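Local atomic coordinates of putative polyketide synthase (Brevibacillus brevis, PDB entry 6HP2), a protein that probably transfers a methyl group from S-adenosylmethionine to a hydroxyl of a polyketide intermediate, as the O-methyltransferase domain of a trans-AT polyketide synthase. Residues A[58-63]-A[252-257]; A[91-96]-A[328-333]; A[178-183]-A[229-234]. One frame throughout, in Å; residues are numbered along the deposited sequence.

Contact 1 (A[58-63]-A[252-257]); sequences SMSRVI and PDVEQY
Two helix N-termini meet at the protein surface here, and Arg-61, in the first turn of helix 59-64, reaches across to Asp-253, the N-cap residue of helix 254-258, and to Tyr-257 one turn further on. Arginine and aspartate face each other tip to tip in a salt bridge, with guanidinium and carboxylate planes only 22° apart. Asp-253 OD2 takes both terminal nitrogens: Arg-61 NH1 lies 2.7 Å from it, on its syn lone pair, with the oxygen in the guanidinium plane. Arg-61 NH2 is modelled 2.5 Å from Asp-253 OD2, so short that its exact length is doubtful. The bond from Arg-61 NH1 to Asp-253 OD1 is weak. NH1 also gives a weak bond to Ser-58 OG at the guanidinium edge, and the same serine oxygen caps helix 59-64 by accepting weakly from Arg-61 N.

Against one face of the guanidinium lies the Tyr-257 ring, placed by a CG anti to the backbone N (chi1 173°). The guanidinium rests nearly flat on it, planes 26° apart, with Tyr-257 CD1 over its centre; Arg-61 CZ is 4.4 Å from the Tyr-257 ring centroid, an off-centre cation-pi contact. The aliphatic part joins in, Arg-61 CG sitting 3.9 Å from the Tyr-257 ring centroid in a CH-pi contact over the face. Beside the ring, Ser-60 OG comes within 3.5 Å of Tyr-257 CD2 and 3.6 Å of Val-254 CG2, but its polar partner is Asp-251, whose carboxylate binds Ser-58 and Ser-60 through different oxygens.

Helix 263-281 backs both segments, with Tyr-269 touching Met-59, Ser-60 and Val-254, while Met-59, Val-62 and Ile-63 touch helix 70-88.

Contact 2 (A[91-96]-A[328-333]); sequences ENFSRV and YIPYPK
Tyr-328 donates its O-H to Glu-91 O, tying the loop that follows helix 316-326 to the one between helix 70-88 and strand 98-101. The bond from Tyr-328 OH to Glu-91 O is 2.7 Å long, lies in the carbonyl plane and uses a lone pair, with a C=O...donor angle of 144°. Glu-91 O lies near the plane of the Tyr-328 ring, at its edge, and Pro-330 CD sits over the rim of one face of that ring. A water bridges the same two loops: it accepts from Phe-93 N at 2.7 Å and donates to Tyr-328 OH at 2.8 Å. The phenol oxygen is thus gripped twice, as donor to the carbonyl and as acceptor from the water.

Beside this polar pair, Phe-93 has CG anti to its carbonyl carbon (chi1 -78°), and its ring reaches the second loop. Phe-93 CD1 meets Pro-330 CB at 3.8 Å, the two side chains crossing at about a right angle, and Phe-93 CZ reaches Tyr-331 CB at 3.6 Å. The Phe-93 and Tyr-331 rings are oblique, their planes at 46°. The far end of Tyr-331 turns to other partners, its hydroxyl bonded to Asp-109 and its ring edge-to-face with Phe-88, while Pro-332, joined by a cis peptide bond, lays CB over the centre of one ring face.

Tyr-117 stacks on Phe-93 and bonds to Pro-330 O, so it touches both loops. Hydrogen bonds of a phenol and a water satisfy Glu-91 O and Phe-93 N, while aromatic and proline carbons pack alongside; the side chain of Tyr-331 is about 9 Å from the bound S-adenosyl-L-homocysteine.

Contact 3 (A[178-183]-A[229-234]); sequences NKHGLF and AEHQLV
His-180 and His-231 form an imidazole-imidazole hydrogen bond that joins helix 179-188 to the turn between helix 221-230 and strand 233-240, with Phe-183 and Leu-233 packed behind it. His-180 ND1 and His-231 NE2 are 3.0 Å apart in a nearly straight bond (166°), and either nitrogen could be the donor. The side chains cross at about a right angle and the rings, planes 45° apart, meet rim to rim. His-180 gets there with CG anti to its carbonyl carbon (chi1 -74°).

Carbon atoms lie over both faces of the His-231 ring. Over one is Phe-183: its CB is 4.0 Å from the His-231 ring centroid in a CH-pi contact, and its carbonyl carbon sits over the rim. Glu-230 CG, from the ring's own segment, lies 3.9 Å above the opposite face of His-231, offset toward the rim. Together with the bond at NE2, this packing probably limits rotation of the imidazole. Next to it, Phe-183 CD1 touches Leu-233 CD1 at 3.8 Å, the methyl approaching at the edge of the phenyl ring. Leu-227 and Leu-228 of helix 221-230 also press on Phe-183, and Ser-187 bonds to His-231 O.

Helix 221-230 ends in a Schellman motif: Gln-232, with positive phi, is the C-prime residue, Gln-232 N bonds to Ala-229 O and Leu-233 N to Leu-228 O. The chain thereby leaves the helix straight into strand 233-240. That strand belongs to the central sheet of strand order 3-2-1-4-5-7-6, characteristic of the Rossmann-like class I methyltransferases, here with the short strand 314-315 added at the edge.

Contact 1 lies at the surface, away from the ligand-binding residues, its centre about 23 Å from the chain's centre, whereas contacts 2 and 3 are largely buried, each about 17 Å from it, centre to centre. The difference shows in the chemistry: charge and cation-pi at contact 1, a phenol, a water and backbone atoms beside aromatic and proline carbons at contact 2, an imidazole-imidazole hydrogen bond with apolar carbons at contact 3. Contacts 1 and 2 both involve surroundings of helix 70-88, yet their centres are about 35 Å apart on opposite sides of the chain's centre. Contact 3 binds elements much nearer in sequence, both of its segments falling between the partners of the other two.

Contact 1 (A[58-63]-A[252-257])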
loop_
_atom_site.group_PDB
_atom_site.type_symbol
_atom_site.label_atom_id
_atom_site.label_comp_id
_atom_site.label_asym_id
_atom_site.label_seq_id
_atom_site.Cartn_x
_atom_site.Cartn_y
_atom_site.Cartn_z
ATOM N N SER A 58 3.838 -16.133 -15.545
ATOM C CA SER A 58 4.284 -16.567 -14.233
ATOM C C SER A 58 4.889 -15.376 -13.519
ATOM O O SER A 58 6.000 -14.933 -13.868
ATOM C CB SER A 58 5.317 -17.687 -14.349
ATOM O OG SER A 58 5.951 -17.895 -13.106
ATOM N N MET A 59 4.163 -14.867 -12.528
ATOM C CA MET A 59 4.621 -13.712 -11.779
ATOM C C MET A 59 5.940 -14.002 -11.085
ATOM O O MET A 59 6.787 -13.127 -11.019
ATOM C CB MET A 59 3.568 -13.282 -10.753
ATOM C CG MET A 59 3.946 -12.025 -9.987
ATOM S SD MET A 59 3.960 -10.580 -11.119
ATOM C CE MET A 59 2.198 -10.346 -11.342
ATOM N N SER A 60 6.126 -15.215 -10.541
ATOM C CA SER A 60 7.366 -15.512 -9.823
ATOM C C SER A 60 8.570 -15.439 -10.768
ATOM O O SER A 60 9.641 -14.978 -10.382
ATOM C CB SER A 60 7.287 -16.906 -9.163
ATOM O OG SER A 60 7.002 -17.898 -10.118
ATOM N N ARG A 61 8.426 -15.947 -11.997
ATOM C CA ARG A 61 9.514 -15.843 -12.977
ATOM C C ARG A 61 9.840 -14.386 -13.286
ATOM O O ARG A 61 11.005 -13.981 -13.298
ATOM C CB ARG A 61 9.125 -16.568 -14.238
ATOM C CG ARG A 61 9.307 -18.089 -14.135
ATOM C CD ARG A 61 8.829 -18.808 -15.383
ATOM N NE ARG A 61 8.966 -20.257 -15.244
ATOM C CZ ARG A 61 8.147 -21.027 -14.531
ATOM N NH1 ARG A 61 7.128 -20.493 -13.869
ATOM N NH2 ARG A 61 8.350 -22.337 -14.475
ATOM N N VAL A 62 8.809 -13.566 -13.457
ATOM C CA VAL A 62 9.001 -12.176 -13.835
ATOM C C VAL A 62 9.621 -11.371 -12.699
ATOM O O VAL A 62 10.496 -10.528 -12.939
ATOM C CB VAL A 62 7.657 -11.568 -14.271
ATOM C CG1 VAL A 62 7.835 -10.099 -14.506
ATOM C CG2 VAL A 62 7.172 -12.280 -15.520
ATOM N N ILE A 63 9.144 -11.583 -11.462
ATOM C CA ILE A 63 9.629 -10.822 -10.324
ATOM C C ILE A 63 11.026 -11.269 -9.934
ATOM O O ILE A 63 11.864 -10.448 -9.556
ATOM C CB ILE A 63 8.658 -10.938 -9.140
ATOM C CG1 ILE A 63 7.320 -10.281 -9.466
ATOM C CG2 ILE A 63 9.298 -10.332 -7.913
ATOM C CD1 ILE A 63 7.426 -8.810 -9.835
ATOM N N PRO A 252 0.560 -21.518 -11.231
ATOM C CA PRO A 252 0.303 -22.907 -10.795
ATOM C C PRO A 252 1.559 -23.728 -10.507
ATOM O O PRO A 252 1.499 -24.657 -9.700
ATOM C CB PRO A 252 -0.514 -23.497 -11.959
ATOM C CG PRO A 252 -0.246 -22.603 -13.142
ATOM C CD PRO A 252 0.077 -21.242 -12.599
ATOM N N ASP A 253 2.698 -23.416 -11.113
ATOM C CA ASP A 253 3.919 -24.178 -10.873
ATOM C C ASP A 253 4.859 -23.516 -9.866
ATOM O O ASP A 253 5.994 -23.977 -9.697
ATOM C CB ASP A 253 4.676 -24.391 -12.188
ATOM C CG ASP A 253 5.167 -23.084 -12.778
ATOM O OD1 ASP A 253 4.362 -22.122 -12.855
ATOM O OD2 ASP A 253 6.356 -23.007 -13.143
ATOM N N VAL A 254 4.408 -22.473 -9.171
ATOM C CA VAL A 254 5.323 -21.640 -8.410
ATOM C C VAL A 254 6.043 -22.463 -7.349
ATOM O O VAL A 254 7.256 -22.332 -7.170
ATOM C CB VAL A 254 4.570 -20.421 -7.819
ATOM C CG1 VAL A 254 3.540 -20.861 -6.800
ATOM C CG2 VAL A 254 5.558 -19.469 -7.202
ATOM N N GLU A 255 5.335 -23.364 -6.674
ATOM C CA GLU A 255 5.950 -24.085 -5.569
ATOM C C GLU A 255 7.099 -24.953 -6.068
ATOM O O GLU A 255 8.165 -24.994 -5.445
ATOM C CB GLU A 255 4.905 -24.932 -4.850
ATOM C CG GLU A 255 3.752 -24.118 -4.288
ATOM C CD GLU A 255 3.050 -24.807 -3.137
ATOM O OE1 GLU A 255 2.521 -25.921 -3.338
ATOM O OE2 GLU A 255 3.041 -24.236 -2.025
ATOM N N GLN A 256 6.907 -25.629 -7.207
ATOM C CA GLN A 256 8.001 -26.338 -7.860
ATOM C C GLN A 256 9.089 -25.374 -8.309
ATOM O O GLN A 256 10.288 -25.618 -8.097
ATOM C CB GLN A 256 7.469 -27.125 -9.060
ATOM C CG GLN A 256 6.802 -28.440 -8.705
ATOM C CD GLN A 256 7.811 -29.506 -8.313
ATOM O OE1 GLN A 256 8.691 -29.867 -9.098
ATOM N NE2 GLN A 256 7.692 -30.012 -7.092
ATOM N N TYR A 257 8.687 -24.271 -8.944
ATOM C CA TYR A 257 9.653 -23.351 -9.525
ATOM C C TYR A 257 10.633 -22.849 -8.474
ATOM O O TYR A 257 11.848 -22.922 -8.666
ATOM C CB TYR A 257 8.934 -22.171 -10.195
ATOM C CG TYR A 257 9.886 -21.085 -10.682
ATOM C CD1 TYR A 257 10.752 -21.324 -11.715
ATOM C CD2 TYR A 257 9.878 -19.805 -10.110
ATOM C CE1 TYR A 257 11.635 -20.350 -12.162
ATOM C CE2 TYR A 257 10.727 -18.820 -10.553
ATOM C CZ TYR A 257 11.632 -19.111 -11.583
ATOM O OH TYR A 257 12.513 -18.153 -12.050
#

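Contact 2 (A[91-96]-A[328-333])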
loop_
_atom_site.group_PDB
_atom_site.type_symbol
_atom_site.label_atom_id
_atom_site.label_comp_id
_atom_site.label_asym_id
_atom_site.label_seq_id
_atom_site.Cartn_x
_atom_site.Cartn_y
_atom_site.Cartn_z
ATOM N N GLU A 91 -7.802 12.623 -4.387
ATOM C CA GLU A 91 -7.041 13.627 -3.670
ATOM C C GLU A 91 -6.810 14.836 -4.555
ATOM O O GLU A 91 -6.735 14.723 -5.778
ATOM C CB GLU A 91 -5.709 13.023 -3.231
ATOM C CG GLU A 91 -5.914 11.688 -2.521
ATOM C CD GLU A 91 -7.019 11.743 -1.440
ATOM O OE1 GLU A 91 -6.968 12.677 -0.591
ATOM O OE2 GLU A 91 -7.946 10.851 -1.460
ATOM N N ASN A 92 -6.777 15.994 -3.933
ATOM C CA ASN A 92 -6.452 17.265 -4.584
ATOM C C ASN A 92 -5.031 17.626 -4.168
ATOM O O ASN A 92 -4.803 18.092 -3.034
ATOM C CB ASN A 92 -7.438 18.366 -4.186
ATOM C CG ASN A 92 -7.111 19.681 -4.821
ATOM O OD1 ASN A 92 -6.035 19.850 -5.311
ATOM N ND2 ASN A 92 -8.045 20.628 -4.798
ATOM N N PHE A 93 -4.066 17.382 -5.066
ATOM C CA PHE A 93 -2.678 17.614 -4.684
ATOM C C PHE A 93 -2.345 19.102 -4.671
ATOM O O PHE A 93 -1.321 19.501 -4.097
ATOM C CB PHE A 93 -1.724 16.887 -5.625
ATOM C CG PHE A 93 -1.619 15.454 -5.365
ATOM C CD1 PHE A 93 -2.577 14.572 -5.843
ATOM C CD2 PHE A 93 -0.537 14.937 -4.668
ATOM C CE1 PHE A 93 -2.486 13.219 -5.612
ATOM C CE2 PHE A 93 -0.462 13.562 -4.443
ATOM C CZ PHE A 93 -1.425 12.713 -4.916
ATOM N N SER A 94 -3.199 19.928 -5.268
ATOM C CA SER A 94 -2.985 21.373 -5.157
ATOM C C SER A 94 -3.192 21.860 -3.731
ATOM O O SER A 94 -2.536 22.811 -3.301
ATOM C CB SER A 94 -3.904 22.116 -6.133
ATOM O OG SER A 94 -3.819 23.509 -5.954
ATOM N N ARG A 95 -4.079 21.222 -2.979
ATOM C CA ARG A 95 -4.327 21.586 -1.585
ATOM C C ARG A 95 -3.271 21.013 -0.638
ATOM O O ARG A 95 -3.042 21.556 0.439
ATOM C CB ARG A 95 -5.713 21.055 -1.159
ATOM C CG ARG A 95 -6.114 21.363 0.259
ATOM C CD ARG A 95 -6.349 22.851 0.419
ATOM N NE ARG A 95 -7.678 23.245 -0.041
ATOM C CZ ARG A 95 -8.108 24.499 -0.093
ATOM N NH1 ARG A 95 -7.307 25.501 0.243
ATOM N NH2 ARG A 95 -9.335 24.752 -0.501
ATOM N N VAL A 96 -2.660 19.897 -0.996
ATOM C CA VAL A 96 -1.692 19.248 -0.123
ATOM C C VAL A 96 -0.395 20.053 -0.075
ATOM O O VAL A 96 0.120 20.522 -1.099
ATOM C CB VAL A 96 -1.457 17.827 -0.643
ATOM C CG1 VAL A 96 -0.284 17.151 0.108
ATOM C CG2 VAL A 96 -2.745 16.979 -0.500
ATOM N N TYR A 328 -10.009 12.063 -14.173
ATOM C CA TYR A 328 -9.153 12.728 -13.197
ATOM C C TYR A 328 -8.230 11.706 -12.551
ATOM O O TYR A 328 -8.677 10.843 -11.767
ATOM C CB TYR A 328 -9.985 13.424 -12.138
ATOM C CG TYR A 328 -9.146 14.111 -11.085
ATOM C CD1 TYR A 328 -8.339 15.226 -11.405
ATOM C CD2 TYR A 328 -9.225 13.725 -9.793
ATOM C CE1 TYR A 328 -7.612 15.874 -10.441
ATOM C CE2 TYR A 328 -8.528 14.381 -8.802
ATOM C CZ TYR A 328 -7.716 15.466 -9.134
ATOM O OH TYR A 328 -6.968 16.071 -8.162
ATOM N N ILE A 329 -6.939 11.834 -12.839
ATOM C CA ILE A 329 -5.973 10.815 -12.410
ATOM C C ILE A 329 -4.739 11.598 -12.006
ATOM O O ILE A 329 -3.841 11.772 -12.822
ATOM C CB ILE A 329 -5.644 9.797 -13.509
ATOM C CG1 ILE A 329 -6.887 9.093 -13.976
ATOM C CG2 ILE A 329 -4.643 8.696 -12.963
ATOM C CD1 ILE A 329 -6.715 8.190 -15.202
ATOM N N PRO A 330 -4.650 12.127 -10.788
ATOM C CA PRO A 330 -3.555 13.086 -10.490
ATOM C C PRO A 330 -2.195 12.443 -10.177
ATOM O O PRO A 330 -1.164 13.146 -10.190
ATOM C CB PRO A 330 -4.062 13.830 -9.236
ATOM C CG PRO A 330 -4.999 12.837 -8.584
ATOM C CD PRO A 330 -5.661 12.075 -9.742
ATOM N N TYR A 331 -2.148 11.160 -9.867
ATOM C CA TYR A 331 -0.899 10.553 -9.394
ATOM C C TYR A 331 -1.054 9.053 -9.283
ATOM O O TYR A 331 -2.076 8.612 -8.799
ATOM C CB TYR A 331 -0.515 11.112 -8.000
ATOM C CG TYR A 331 0.755 10.430 -7.550
ATOM C CD1 TYR A 331 1.993 10.846 -7.993
ATOM C CD2 TYR A 331 0.677 9.344 -6.722
ATOM C CE1 TYR A 331 3.142 10.154 -7.616
ATOM C CE2 TYR A 331 1.803 8.630 -6.353
ATOM C CZ TYR A 331 3.028 9.031 -6.814
ATOM O OH TYR A 331 4.116 8.305 -6.449
ATOM N N PRO A 332 -0.082 8.242 -9.694
ATOM C CA PRO A 332 1.111 8.605 -10.479
ATOM C C PRO A 332 0.735 8.746 -11.934
ATOM O O PRO A 332 -0.422 8.561 -12.258
ATOM C CB PRO A 332 2.071 7.419 -10.283
ATOM C CG PRO A 332 1.415 6.469 -9.319
ATOM C CD PRO A 332 -0.064 6.817 -9.286
ATOM N N LYS A 333 1.704 9.042 -12.790
ATOM C CA LYS A 333 1.562 8.983 -14.240
ATOM C C LYS A 333 2.210 7.703 -14.762
ATOM O O LYS A 333 3.178 7.200 -14.187
ATOM C CB LYS A 333 2.213 10.206 -14.904
ATOM C CG LYS A 333 1.804 11.543 -14.298
ATOM C CD LYS A 333 0.311 11.834 -14.457
ATOM C CE LYS A 333 -0.083 13.152 -13.780
ATOM N NZ LYS A 333 -1.429 13.706 -14.187
HETATM O O HOH W 1 -4.505 17.293 -7.775
#

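Contact 3 (A[178-183]-A[229-234])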
loop_
_atom_site.group_PDB
_atom_site.type_symbol
_atom_site.label_atom_id
_atom_site.label_comp_id
_atom_site.label_asym_id
_atom_site.label_seq_id
_atom_site.Cartn_x
_atom_site.Cartn_y
_atom_site.Cartn_z
ATOM N N ASN A 178 2.619 -3.634 16.447
ATOM C CA ASN A 178 2.018 -2.734 17.438
ATOM C C ASN A 178 1.141 -1.728 16.707
ATOM O O ASN A 178 1.543 -0.597 16.430
ATOM C CB ASN A 178 3.113 -2.091 18.281
ATOM C CG ASN A 178 3.933 -3.141 19.049
ATOM O OD1 ASN A 178 5.127 -3.267 18.850
ATOM N ND2 ASN A 178 3.265 -3.934 19.899
ATOM N N LYS A 179 -0.094 -2.143 16.459
ATOM C CA LYS A 179 -1.016 -1.367 15.636
ATOM C C LYS A 179 -1.421 -0.065 16.312
ATOM O O LYS A 179 -1.636 0.957 15.636
ATOM C CB LYS A 179 -2.282 -2.169 15.354
ATOM C CG LYS A 179 -2.053 -3.616 14.881
ATOM C CD LYS A 179 -1.593 -3.681 13.488
ATOM C CE LYS A 179 -1.485 -5.186 13.017
ATOM N NZ LYS A 179 -0.682 -5.314 11.806
ATOM N N HIS A 180 -1.588 -0.094 17.640
ATOM C CA HIS A 180 -2.042 1.114 18.317
ATOM C C HIS A 180 -0.936 2.143 18.374
ATOM O O HIS A 180 -1.214 3.346 18.258
ATOM C CB HIS A 180 -2.578 0.809 19.713
ATOM C CG HIS A 180 -3.916 0.153 19.685
ATOM N ND1 HIS A 180 -5.065 0.849 19.365
ATOM C CD2 HIS A 180 -4.291 -1.135 19.889
ATOM C CE1 HIS A 180 -6.098 0.022 19.407
ATOM N NE2 HIS A 180 -5.653 -1.186 19.709
ATOM N N GLY A 181 0.314 1.698 18.519
ATOM C CA GLY A 181 1.421 2.629 18.390
ATOM C C GLY A 181 1.384 3.322 17.049
ATOM O O GLY A 181 1.442 4.547 16.962
ATOM N N LEU A 182 1.278 2.531 15.985
ATOM C CA LEU A 182 1.269 3.063 14.632
ATOM C C LEU A 182 0.133 4.052 14.424
ATOM O O LEU A 182 0.345 5.156 13.920
ATOM C CB LEU A 182 1.150 1.906 13.652
ATOM C CG LEU A 182 1.003 2.288 12.189
ATOM C CD1 LEU A 182 2.212 3.050 11.662
ATOM C CD2 LEU A 182 0.708 1.011 11.437
ATOM N N PHE A 183 -1.091 3.683 14.784
ATOM C CA PHE A 183 -2.223 4.571 14.455
ATOM C C PHE A 183 -2.339 5.733 15.411
ATOM O O PHE A 183 -2.898 6.761 15.053
ATOM C CB PHE A 183 -3.533 3.758 14.329
ATOM C CG PHE A 183 -3.652 3.116 12.966
ATOM C CD1 PHE A 183 -4.248 3.788 11.933
ATOM C CD2 PHE A 183 -3.128 1.824 12.704
ATOM C CE1 PHE A 183 -4.312 3.217 10.681
ATOM C CE2 PHE A 183 -3.181 1.275 11.403
ATOM C CZ PHE A 183 -3.787 1.956 10.425
ATOM N N ALA A 229 -11.581 3.478 14.573
ATOM C CA ALA A 229 -12.449 4.306 15.398
ATOM C C ALA A 229 -11.707 4.779 16.649
ATOM O O ALA A 229 -11.855 5.922 17.077
ATOM C CB ALA A 229 -13.721 3.527 15.841
ATOM N N GLU A 230 -10.843 3.929 17.216
ATOM C CA GLU A 230 -10.134 4.310 18.445
ATOM C C GLU A 230 -9.212 5.494 18.196
ATOM O O GLU A 230 -8.997 6.318 19.095
ATOM C CB GLU A 230 -9.316 3.142 18.989
ATOM C CG GLU A 230 -8.563 3.491 20.245
ATOM C CD GLU A 230 -9.499 3.637 21.432
ATOM O OE1 GLU A 230 -10.555 2.967 21.437
ATOM O OE2 GLU A 230 -9.196 4.453 22.338
ATOM N N HIS A 231 -8.665 5.607 16.984
ATOM C CA HIS A 231 -7.795 6.737 16.662
ATOM C C HIS A 231 -8.478 7.787 15.786
ATOM O O HIS A 231 -7.829 8.433 14.976
ATOM C CB HIS A 231 -6.523 6.194 16.042
ATOM C CG HIS A 231 -5.795 5.278 16.978
ATOM N ND1 HIS A 231 -5.010 5.758 18.010
ATOM C CD2 HIS A 231 -5.888 3.940 17.169
ATOM C CE1 HIS A 231 -4.586 4.742 18.740
ATOM N NE2 HIS A 231 -5.082 3.629 18.231
ATOM N N GLN A 232 -9.783 7.967 15.966
ATOM C CA GLN A 232 -10.555 9.055 15.359
ATOM C C GLN A 232 -10.700 8.914 13.846
ATOM O O GLN A 232 -11.048 9.867 13.149
ATOM C CB GLN A 232 -9.924 10.410 15.697
ATOM C CG GLN A 232 -9.881 10.771 17.192
ATOM C CD GLN A 232 -8.740 10.099 17.931
ATOM O OE1 GLN A 232 -7.579 10.197 17.534
ATOM N NE2 GLN A 232 -9.067 9.410 19.015
ATOM N N LEU A 233 -10.461 7.746 13.293
ATOM C CA LEU A 233 -10.524 7.606 11.852
ATOM C C LEU A 233 -11.782 6.889 11.394
ATOM O O LEU A 233 -12.247 5.935 12.020
ATOM C CB LEU A 233 -9.277 6.857 11.358
ATOM C CG LEU A 233 -7.971 7.564 11.608
ATOM C CD1 LEU A 233 -6.730 6.618 11.361
ATOM C CD2 LEU A 233 -7.796 8.804 10.734
ATOM N N VAL A 234 -12.277 7.281 10.237
ATOM C CA VAL A 234 -13.374 6.600 9.597
ATOM C C VAL A 234 -13.034 6.346 8.161
ATOM O O VAL A 234 -12.258 7.075 7.547
ATOM C CB VAL A 234 -14.696 7.424 9.707
ATOM C CG1 VAL A 234 -15.069 7.489 11.158
ATOM C CG2 VAL A 234 -14.494 8.810 9.140
#